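Side-chain contacts in putative ribose operon repressor (Burkholderia thailandensis, PDB 3EGC), which probably represses transcription by binding regulatory DNA, as LacI-family members do through a helix-turn-helix domain joined to a periplasmic-binding-protein-like sugar-binding domain: residues D49-R52 / E53-V57; A135-M138 / T139-E142; L208-Y212 / G213-E217. All coordinates share one frame; numbering follows the deposited sequence.

Contact 1 of 3, residues D49-R52 / E53-V57; sequences DIVR and EREAV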
ATOM      1  N   ASP A  49      -3.737  17.186  -1.087  1.00 38.66           N
ATOM      2  CA  ASP A  49      -4.342  18.489  -0.887  1.00 38.25           C
ATOM      3  C   ASP A  49      -3.351  19.406  -0.124  1.00 37.60           C
ATOM      4  O   ASP A  49      -3.054  19.192   1.047  1.00 37.14           O
ATOM      5  CB  ASP A  49      -5.642  18.317  -0.118  1.00 38.72           C
ATOM      6  CG  ASP A  49      -6.427  19.644   0.049  1.00 41.88           C
ATOM      7  OD1 ASP A  49      -7.392  19.676   0.834  1.00 45.33           O
ATOM      8  OD2 ASP A  49      -6.101  20.655  -0.604  1.00 46.79           O
ATOM      9  N   ILE A  50      -2.854  20.426  -0.790  1.00 36.63           N
ATOM     10  CA  ILE A  50      -1.902  21.352  -0.177  1.00 36.53           C
ATOM     11  C   ILE A  50      -2.486  22.091   1.077  1.00 36.02           C
ATOM     12  O   ILE A  50      -1.753  22.457   1.986  1.00 36.44           O
ATOM     13  CB  ILE A  50      -1.375  22.352  -1.229  1.00 36.93           C
ATOM     14  CG1 ILE A  50      -0.130  23.069  -0.719  1.00 37.43           C
ATOM     15  CG2 ILE A  50      -2.502  23.292  -1.697  1.00 35.70           C
ATOM     16  CD1 ILE A  50       1.107  22.270  -0.862  1.00 37.77           C
ATOM     17  N   VAL A  51      -3.792  22.277   1.137  1.00 35.45           N
ATOM     18  CA  VAL A  51      -4.418  22.986   2.238  1.00 35.13           C
ATOM     19  C   VAL A  51      -4.411  22.078   3.494  1.00 35.09           C
ATOM     20  O   VAL A  51      -4.165  22.509   4.609  1.00 35.77           O
ATOM     21  CB  VAL A  51      -5.883  23.412   1.876  1.00 35.64           C
ATOM     22  CG1 VAL A  51      -6.658  23.842   3.120  1.00 35.16           C
ATOM     23  CG2 VAL A  51      -5.908  24.542   0.819  1.00 35.54           C
ATOM     24  N   ARG A  52      -4.685  20.807   3.311  1.00 34.35           N
ATOM     25  CA  ARG A  52      -4.406  19.841   4.339  1.00 34.65           C
ATOM     26  C   ARG A  52      -2.917  19.701   4.732  1.00 33.69           C
ATOM     27  O   ARG A  52      -2.627  19.537   5.892  1.00 32.44           O
ATOM     28  CB  ARG A  52      -5.011  18.470   3.972  1.00 34.29           C
ATOM     29  CG  ARG A  52      -6.507  18.510   4.007  1.00 36.58           C
ATOM     30  CD  ARG A  52      -7.173  17.330   3.261  1.00 38.72           C
ATOM     31  NE  ARG A  52      -6.672  16.072   3.789  1.00 38.01           N
ATOM     32  CZ  ARG A  52      -7.093  14.891   3.389  1.00 40.17           C
ATOM     33  NH1 ARG A  52      -6.554  13.783   3.906  1.00 38.79           N
ATOM     34  NH2 ARG A  52      -8.056  14.824   2.466  1.00 40.18           N
ATOM     35  N   GLU A  53      -2.000  19.794   3.771  1.00 33.41           N
ATOM     36  CA  GLU A  53      -0.586  19.756   4.104  1.00 34.37           C
ATOM     37  C   GLU A  53      -0.188  20.897   5.090  1.00 34.70           C
ATOM     38  O   GLU A  53       0.491  20.685   6.108  1.00 34.20           O
ATOM     39  CB  GLU A  53       0.286  19.791   2.839  1.00 33.75           C
ATOM     40  CG  GLU A  53       1.758  19.792   3.144  1.00 34.20           C
ATOM     41  CD  GLU A  53       2.597  20.137   1.925  1.00 37.11           C
ATOM     42  OE1 GLU A  53       3.114  21.282   1.871  1.00 40.67           O
ATOM     43  OE2 GLU A  53       2.755  19.296   1.024  1.00 33.81           O
ATOM     44  N   ARG A  54      -0.615  22.104   4.750  1.00 35.50           N
ATOM     45  CA  ARG A  54      -0.305  23.281   5.530  1.00 35.98           C
ATOM     46  C   ARG A  54      -0.956  23.163   6.905  1.00 35.50           C
ATOM     47  O   ARG A  54      -0.384  23.554   7.889  1.00 35.46           O
ATOM     48  CB  ARG A  54      -0.829  24.523   4.798  1.00 36.23           C
ATOM     49  CG  ARG A  54      -0.294  25.802   5.339  1.00 39.68           C
ATOM     50  CD  ARG A  54      -0.649  26.998   4.374  1.00 45.96           C
ATOM     51  NE  ARG A  54      -1.235  26.613   3.092  1.00 48.81           N
ATOM     52  CZ  ARG A  54      -2.374  27.097   2.565  1.00 50.61           C
ATOM     53  NH1 ARG A  54      -3.110  27.986   3.216  1.00 52.44           N
ATOM     54  NH2 ARG A  54      -2.764  26.688   1.359  1.00 49.83           N
ATOM     55  N   GLU A  55      -2.148  22.596   6.984  1.00 34.88           N
ATOM     56  CA  GLU A  55      -2.767  22.398   8.278  1.00 35.20           C
ATOM     57  C   GLU A  55      -2.068  21.368   9.132  1.00 34.40           C
ATOM     58  O   GLU A  55      -1.990  21.503  10.382  1.00 33.98           O
ATOM     59  CB  GLU A  55      -4.253  22.008   8.144  1.00 35.73           C
ATOM     60  CG  GLU A  55      -5.085  23.137   7.522  1.00 40.03           C
ATOM     61  CD  GLU A  55      -6.566  22.805   7.319  1.00 45.95           C
ATOM     62  OE1 GLU A  55      -7.378  23.775   7.245  1.00 48.34           O
ATOM     63  OE2 GLU A  55      -6.911  21.602   7.196  1.00 47.87           O
ATOM     64  N   ALA A  56      -1.586  20.305   8.486  1.00 33.01           N
ATOM     65  CA  ALA A  56      -0.820  19.322   9.228  1.00 32.23           C
ATOM     66  C   ALA A  56       0.471  19.956   9.769  1.00 31.72           C
ATOM     67  O   ALA A  56       0.817  19.756  10.950  1.00 30.99           O
ATOM     68  CB  ALA A  56      -0.554  18.124   8.415  1.00 31.66           C
ATOM     69  N   VAL A  57       1.154  20.741   8.923  1.00 31.81           N
ATOM     70  CA  VAL A  57       2.462  21.278   9.285  1.00 32.70           C
ATOM     71  C   VAL A  57       2.280  22.138  10.557  1.00 33.26           C
ATOM     72  O   VAL A  57       2.983  21.962  11.528  1.00 32.99           O
ATOM     73  CB  VAL A  57       3.117  22.134   8.149  1.00 32.67           C
ATOM     74  CG1 VAL A  57       4.315  22.983   8.713  1.00 33.92           C
ATOM     75  CG2 VAL A  57       3.630  21.256   6.989  1.00 32.34           C
TER
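The guanidinium of R54 is met obliquely by V51, whose CG2 stands 3.8 Å from R54 NH2, while the carboxylate of E53 has the end of I50 lying above its plane: I50 CD1 is 3.5 Å from E53 OE1 and 3.9 Å from E53 OE2. I50 reaches this place because CG1 points opposite the backbone N (chi1 -165°), and E53 sends an extended chain out to meet it. E55, one turn on from V51, runs alongside it in the same direction, and its CG sits 3.1 Å from V51 O. All of this decorates the first turns of helix 50-62. D49 is its N-cap; a weak bond, 3.3 Å from V51 N to D49 OD2, closes the end. The backbone then follows the regular i to i+4 pattern, with E53 N to D49 O at 3.0 Å, R54 N to I50 O at 3.0 Å and A56 N to R52 O at 2.9 Å. R52 O also accepts from R35 NH2 of the second subunit, so this turn takes part in the dimer interface, while R52 NH1 bonds to N45 O. The buried E53 carboxylate is satisfied by Y79 OH at OE1 and S73 N at OE2. Its polar oxygens thus tie the helix to the segment before and within helix 78-82, and the helix start would probably stabilise a negative charge on D49.

Contact 2 of 3, residues A135-M138 / T139-E142; sequences AGLM and TSRE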
ATOM      1  N   ALA A 135       2.204  17.160 -14.692  1.00 39.90           N
ATOM      2  CA  ALA A 135       3.297  17.776 -15.441  1.00 40.75           C
ATOM      3  C   ALA A 135       4.260  18.647 -14.646  1.00 40.38           C
ATOM      4  O   ALA A 135       5.408  18.792 -14.990  1.00 41.13           O
ATOM      5  CB  ALA A 135       2.699  18.623 -16.565  1.00 40.73           C
ATOM      6  N   GLY A 136       3.770  19.301 -13.620  1.00 40.38           N
ATOM      7  CA  GLY A 136       4.661  20.137 -12.831  1.00 40.49           C
ATOM      8  C   GLY A 136       5.748  19.460 -11.990  1.00 40.22           C
ATOM      9  O   GLY A 136       6.844  20.061 -11.737  1.00 41.31           O
ATOM     10  N   LEU A 137       5.469  18.242 -11.551  1.00 38.22           N
ATOM     11  CA  LEU A 137       6.236  17.610 -10.458  1.00 36.88           C
ATOM     12  C   LEU A 137       7.655  17.314 -10.830  1.00 35.16           C
ATOM     13  O   LEU A 137       7.948  17.058 -11.970  1.00 35.56           O
ATOM     14  CB  LEU A 137       5.571  16.291  -9.987  1.00 36.25           C
ATOM     15  CG  LEU A 137       4.193  16.421  -9.421  1.00 34.87           C
ATOM     16  CD1 LEU A 137       3.547  15.056  -9.338  1.00 34.63           C
ATOM     17  CD2 LEU A 137       4.278  17.124  -8.042  1.00 34.91           C
ATOM     18  N   MET A 138       8.523  17.322  -9.845  1.00 34.07           N
ATOM     19  CA  MET A 138       9.918  16.980 -10.026  1.00 32.54           C
ATOM     20  C   MET A 138      10.046  15.545 -10.598  1.00 32.93           C
ATOM     21  O   MET A 138      10.868  15.262 -11.491  1.00 32.25           O
ATOM     22  CB  MET A 138      10.649  17.115  -8.676  1.00 31.72           C
ATOM     23  CG  MET A 138      12.180  17.046  -8.751  1.00 30.43           C
ATOM     24  SD  MET A 138      13.043  16.385  -7.246  1.00 19.25           S
ATOM     25  CE  MET A 138      12.663  14.678  -7.556  1.00 26.75           C
ATOM     26  N   THR A 139       9.245  14.646 -10.083  1.00 32.36           N
ATOM     27  CA  THR A 139       9.336  13.273 -10.511  1.00 33.82           C
ATOM     28  C   THR A 139       8.941  13.108 -11.985  1.00 34.01           C
ATOM     29  O   THR A 139       9.710  12.565 -12.768  1.00 34.95           O
ATOM     30  CB  THR A 139       8.483  12.369  -9.633  1.00 34.04           C
ATOM     31  OG1 THR A 139       7.149  12.912  -9.602  1.00 32.96           O
ATOM     32  CG2 THR A 139       9.090  12.292  -8.209  1.00 34.28           C
ATOM     33  N   SER A 140       7.780  13.626 -12.374  1.00 33.65           N
ATOM     34  CA  SER A 140       7.371  13.657 -13.778  1.00 33.51           C
ATOM     35  C   SER A 140       8.400  14.308 -14.653  1.00 34.45           C
ATOM     36  O   SER A 140       8.671  13.805 -15.739  1.00 34.13           O
ATOM     37  CB  SER A 140       6.097  14.447 -13.982  1.00 32.60           C
ATOM     38  OG  SER A 140       5.137  14.033 -13.098  1.00 33.09           O
ATOM     39  N   ARG A 141       8.935  15.455 -14.199  1.00 34.55           N
ATOM     40  CA  ARG A 141       9.877  16.204 -15.000  1.00 35.71           C
ATOM     41  C   ARG A 141      11.148  15.335 -15.244  1.00 35.35           C
ATOM     42  O   ARG A 141      11.636  15.203 -16.351  1.00 35.08           O
ATOM     43  CB  ARG A 141      10.193  17.540 -14.286  1.00 36.17           C
ATOM     44  CG  ARG A 141      10.027  18.757 -15.129  1.00 39.22           C
ATOM     45  CD  ARG A 141       9.098  19.827 -14.574  1.00 40.24           C
ATOM     46  NE  ARG A 141       9.023  19.961 -13.119  1.00 43.29           N
ATOM     47  CZ  ARG A 141      10.063  20.266 -12.370  1.00 44.83           C
ATOM     48  NH1 ARG A 141       9.931  20.402 -11.058  1.00 45.33           N
ATOM     49  NH2 ARG A 141      11.238  20.420 -12.970  1.00 46.05           N
ATOM     50  N   GLU A 142      11.666  14.733 -14.195  1.00 34.11           N
ATOM     51  CA  GLU A 142      12.914  14.021 -14.305  1.00 34.12           C
ATOM     52  C   GLU A 142      12.772  12.700 -15.061  1.00 33.81           C
ATOM     53  O   GLU A 142      13.661  12.293 -15.785  1.00 33.40           O
ATOM     54  CB  GLU A 142      13.533  13.787 -12.937  1.00 33.67           C
ATOM     55  CG  GLU A 142      14.166  14.981 -12.296  1.00 32.42           C
ATOM     56  CD  GLU A 142      14.649  14.636 -10.888  1.00 33.18           C
ATOM     57  OE1 GLU A 142      15.227  15.509 -10.227  1.00 35.62           O
ATOM     58  OE2 GLU A 142      14.443  13.487 -10.440  1.00 31.51           O
TER
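The loop after strand 128-131 becomes helix 138-153 here, with L137 at the N-cap position, and R141 of the first turn folds back onto the carbonyl of G136. R141 NE lies 2.6 Å from G136 O, with an N-H...O angle of 161°, and R141 NH1 adds a weak bond of 3.2 Å to the same oxygen. G136 O is close to the guanidinium plane, yet NE stands 53° out of the carbonyl plane, so no lone pair is aimed at directly. M138 CA covers one face of the guanidinium, 3.6 Å from NH1. To bring the guanidinium back, the R141 chain bends at chi2 and chi3 (chi3 31°), both away from staggered values. Strand 128-131, this helix and the parallel neighbouring strand 163-164 form a beta-alpha-beta crossover of the periplasmic-binding-protein-like fold, and the helix starts beside loop residues R95 and E96, which L137 and M138 touch. R141 N to L137 O and E142 N to M138 O, both 2.9 Å, begin the helical bonding. M138 crosses E142 at a slant, its CE 3.6 Å from E142 OE2 and its CG 3.7 Å from E142 OE1. That carboxylate is held beyond the turn by a salt bridge from OE1 to R266 and a hydrogen bond from OE2 to N109 ND2. S140 OG, 3.9 Å from L137 CB, bonds to S134 O.

Contact 3 of 3, residues L208-Y212 / G213-E217; sequences LGLRY and GPDVE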
ATOM      1  N   LEU A 208      -9.373   0.741 -25.474  1.00 41.90           N
ATOM      2  CA  LEU A 208      -9.092   0.842 -26.891  1.00 41.54           C
ATOM      3  C   LEU A 208      -9.116  -0.523 -27.642  1.00 42.24           C
ATOM      4  O   LEU A 208      -9.070  -0.563 -28.873  1.00 42.62           O
ATOM      5  CB  LEU A 208      -7.764   1.542 -27.078  1.00 40.75           C
ATOM      6  CG  LEU A 208      -7.759   3.031 -26.744  1.00 40.48           C
ATOM      7  CD1 LEU A 208      -6.396   3.619 -26.995  1.00 40.38           C
ATOM      8  CD2 LEU A 208      -8.780   3.816 -27.555  1.00 39.44           C
ATOM      9  N   GLY A 209      -9.206  -1.624 -26.907  1.00 41.86           N
ATOM     10  CA  GLY A 209      -9.121  -2.947 -27.518  1.00 41.83           C
ATOM     11  C   GLY A 209      -7.680  -3.323 -27.920  1.00 41.93           C
ATOM     12  O   GLY A 209      -7.457  -4.164 -28.791  1.00 41.21           O
ATOM     13  N   LEU A 210      -6.687  -2.724 -27.261  1.00 41.46           N
ATOM     14  CA  LEU A 210      -5.303  -3.032 -27.605  1.00 40.95           C
ATOM     15  C   LEU A 210      -4.716  -4.099 -26.706  1.00 40.77           C
ATOM     16  O   LEU A 210      -5.197  -4.331 -25.634  1.00 40.98           O
ATOM     17  CB  LEU A 210      -4.433  -1.780 -27.627  1.00 40.69           C
ATOM     18  CG  LEU A 210      -4.850  -0.642 -28.585  1.00 40.24           C
ATOM     19  CD1 LEU A 210      -3.940   0.576 -28.456  1.00 38.54           C
ATOM     20  CD2 LEU A 210      -4.810  -1.160 -30.005  1.00 39.89           C
ATOM     21  N   ARG A 211      -3.677  -4.775 -27.157  1.00 41.06           N
ATOM     22  CA  ARG A 211      -3.134  -5.873 -26.386  1.00 40.98           C
ATOM     23  C   ARG A 211      -1.786  -5.536 -25.774  1.00 40.74           C
ATOM     24  O   ARG A 211      -0.807  -5.235 -26.494  1.00 39.56           O
ATOM     25  CB  ARG A 211      -3.041  -7.140 -27.226  1.00 41.30           C
ATOM     26  CG  ARG A 211      -4.406  -7.675 -27.689  1.00 43.29           C
ATOM     27  CD  ARG A 211      -4.197  -8.537 -28.936  1.00 45.76           C
ATOM     28  NE  ARG A 211      -3.465  -7.827 -29.993  1.00 46.38           N
ATOM     29  CZ  ARG A 211      -2.911  -8.435 -31.042  1.00 47.66           C
ATOM     30  NH1 ARG A 211      -3.024  -9.740 -31.170  1.00 47.37           N
ATOM     31  NH2 ARG A 211      -2.215  -7.754 -31.951  1.00 45.68           N
ATOM     32  N   TYR A 212      -1.767  -5.548 -24.438  1.00 40.09           N
ATOM     33  CA  TYR A 212      -0.528  -5.429 -23.734  1.00 40.29           C
ATOM     34  C   TYR A 212       0.352  -6.506 -24.335  1.00 40.51           C
ATOM     35  O   TYR A 212      -0.076  -7.643 -24.449  1.00 40.36           O
ATOM     36  CB  TYR A 212      -0.696  -5.662 -22.235  1.00 39.74           C
ATOM     37  CG  TYR A 212       0.634  -5.866 -21.581  1.00 38.43           C
ATOM     38  CD1 TYR A 212       1.119  -7.146 -21.301  1.00 36.75           C
ATOM     39  CD2 TYR A 212       1.448  -4.786 -21.289  1.00 36.98           C
ATOM     40  CE1 TYR A 212       2.359  -7.346 -20.731  1.00 35.29           C
ATOM     41  CE2 TYR A 212       2.693  -4.970 -20.690  1.00 36.86           C
ATOM     42  CZ  TYR A 212       3.155  -6.243 -20.426  1.00 36.28           C
ATOM     43  OH  TYR A 212       4.403  -6.383 -19.844  1.00 34.30           O
ATOM     44  N   GLY A 213       1.568  -6.145 -24.728  1.00 40.49           N
ATOM     45  CA  GLY A 213       2.435  -7.086 -25.376  1.00 41.13           C
ATOM     46  C   GLY A 213       2.600  -6.801 -26.854  1.00 41.26           C
ATOM     47  O   GLY A 213       3.299  -5.892 -27.225  1.00 42.30           O
ATOM     48  N   PRO A 214       1.929  -7.578 -27.711  1.00 41.58           N
ATOM     49  CA  PRO A 214       2.002  -7.440 -29.177  1.00 41.11           C
ATOM     50  C   PRO A 214       1.640  -6.036 -29.724  1.00 40.46           C
ATOM     51  O   PRO A 214       2.258  -5.567 -30.672  1.00 39.18           O
ATOM     52  CB  PRO A 214       0.976  -8.466 -29.675  1.00 41.05           C
ATOM     53  CG  PRO A 214       0.663  -9.355 -28.488  1.00 41.86           C
ATOM     54  CD  PRO A 214       0.865  -8.517 -27.287  1.00 41.76           C
ATOM     55  N   ASP A 215       0.634  -5.390 -29.135  1.00 39.82           N
ATOM     56  CA  ASP A 215       0.261  -4.013 -29.531  1.00 38.78           C
ATOM     57  C   ASP A 215       1.057  -2.896 -28.844  1.00 37.71           C
ATOM     58  O   ASP A 215       1.495  -1.966 -29.508  1.00 37.12           O
ATOM     59  CB  ASP A 215      -1.238  -3.777 -29.320  1.00 39.24           C
ATOM     60  CG  ASP A 215      -2.114  -4.658 -30.213  1.00 41.16           C
ATOM     61  OD1 ASP A 215      -1.717  -4.963 -31.356  1.00 44.42           O
ATOM     62  OD2 ASP A 215      -3.200  -5.052 -29.779  1.00 41.70           O
ATOM     63  N   VAL A 216       1.243  -2.983 -27.532  1.00 36.47           N
ATOM     64  CA  VAL A 216       1.989  -1.961 -26.763  1.00 35.21           C
ATOM     65  C   VAL A 216       2.745  -2.598 -25.628  1.00 34.70           C
ATOM     66  O   VAL A 216       2.148  -3.307 -24.828  1.00 35.30           O
ATOM     67  CB  VAL A 216       0.985  -0.916 -26.158  1.00 36.41           C
ATOM     68  CG1 VAL A 216       1.633   0.085 -25.157  1.00 34.29           C
ATOM     69  CG2 VAL A 216       0.157  -0.180 -27.292  1.00 35.21           C
ATOM     70  N   GLU A 217       4.050  -2.380 -25.556  1.00 34.21           N
ATOM     71  CA  GLU A 217       4.819  -2.769 -24.370  1.00 34.35           C
ATOM     72  C   GLU A 217       4.935  -1.604 -23.381  1.00 33.82           C
ATOM     73  O   GLU A 217       4.655  -0.447 -23.734  1.00 33.13           O
ATOM     74  CB  GLU A 217       6.178  -3.412 -24.727  1.00 34.58           C
ATOM     75  CG  GLU A 217       6.029  -4.892 -25.210  1.00 36.97           C
ATOM     76  CD  GLU A 217       7.329  -5.540 -25.703  1.00 42.68           C
ATOM     77  OE1 GLU A 217       8.423  -4.947 -25.631  1.00 43.73           O
ATOM     78  OE2 GLU A 217       7.267  -6.694 -26.148  1.00 47.31           O
TER
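R211 holds D215 by two nitrogens, NE to OD2 at 2.8 Å and NH2 to OD1 at 2.9 Å, a salt bridge whose first bond is almost straight (179°). Both oxygens lie near the guanidinium plane, but the nitrogens approach from above the carboxylate plane, the two planes 47° apart. D215 OD2 also accepts from R211 N, 2.7 Å away, through its anti lone pair, so three bonds from R211, two on OD2 and one on OD1, fix the rotation of the carboxylate. P214 CB sits over one guanidinium face, 4.0 Å from R211 NH2. Beneath this shell, R211 O receives both D215 N (3.0 Å) and V216 N (3.2 Å), curling the backbone, and G213 N returns 2.9 Å to V216 O. G213 has backbone angles (phi 108°) that would jam a side chain against Y212 O. The Y212 ring lies with one face over G213 N, and its hydroxyl bonds to P232 O. L210 and V216 meet through methyls and both rest on L205 of helix 195-208. G209 leaves that helix with positive phi, and a single Y212-V216 bridge leads to strand 217-221: the helix-to-strand return of a beta-alpha-beta crossover (189-192, 195-208, 217-221) in the LacI-type sugar-binding fold.

All three contacts sit at the ends of helices or in the loops beside them, yet their surroundings differ. Contacts 1 and 3 lie on opposite sides of the chain's centre, their own centres about 40 Å apart, while contact 2 is nearest the middle, about 9 Å from it. Contacts 1 and 2 both span the start of a helix and mix buried with exposed residues; each has a glutamate carboxylate engaged by residues of other elements. Contact 3 is a surface loop following a helix, and its aspartate, D215, pairs within the loop itself. Contact 2 relies on an arginine bound to a carbonyl, contact 3 on an arginine-aspartate salt bridge, and contact 1 alone reaches the second subunit.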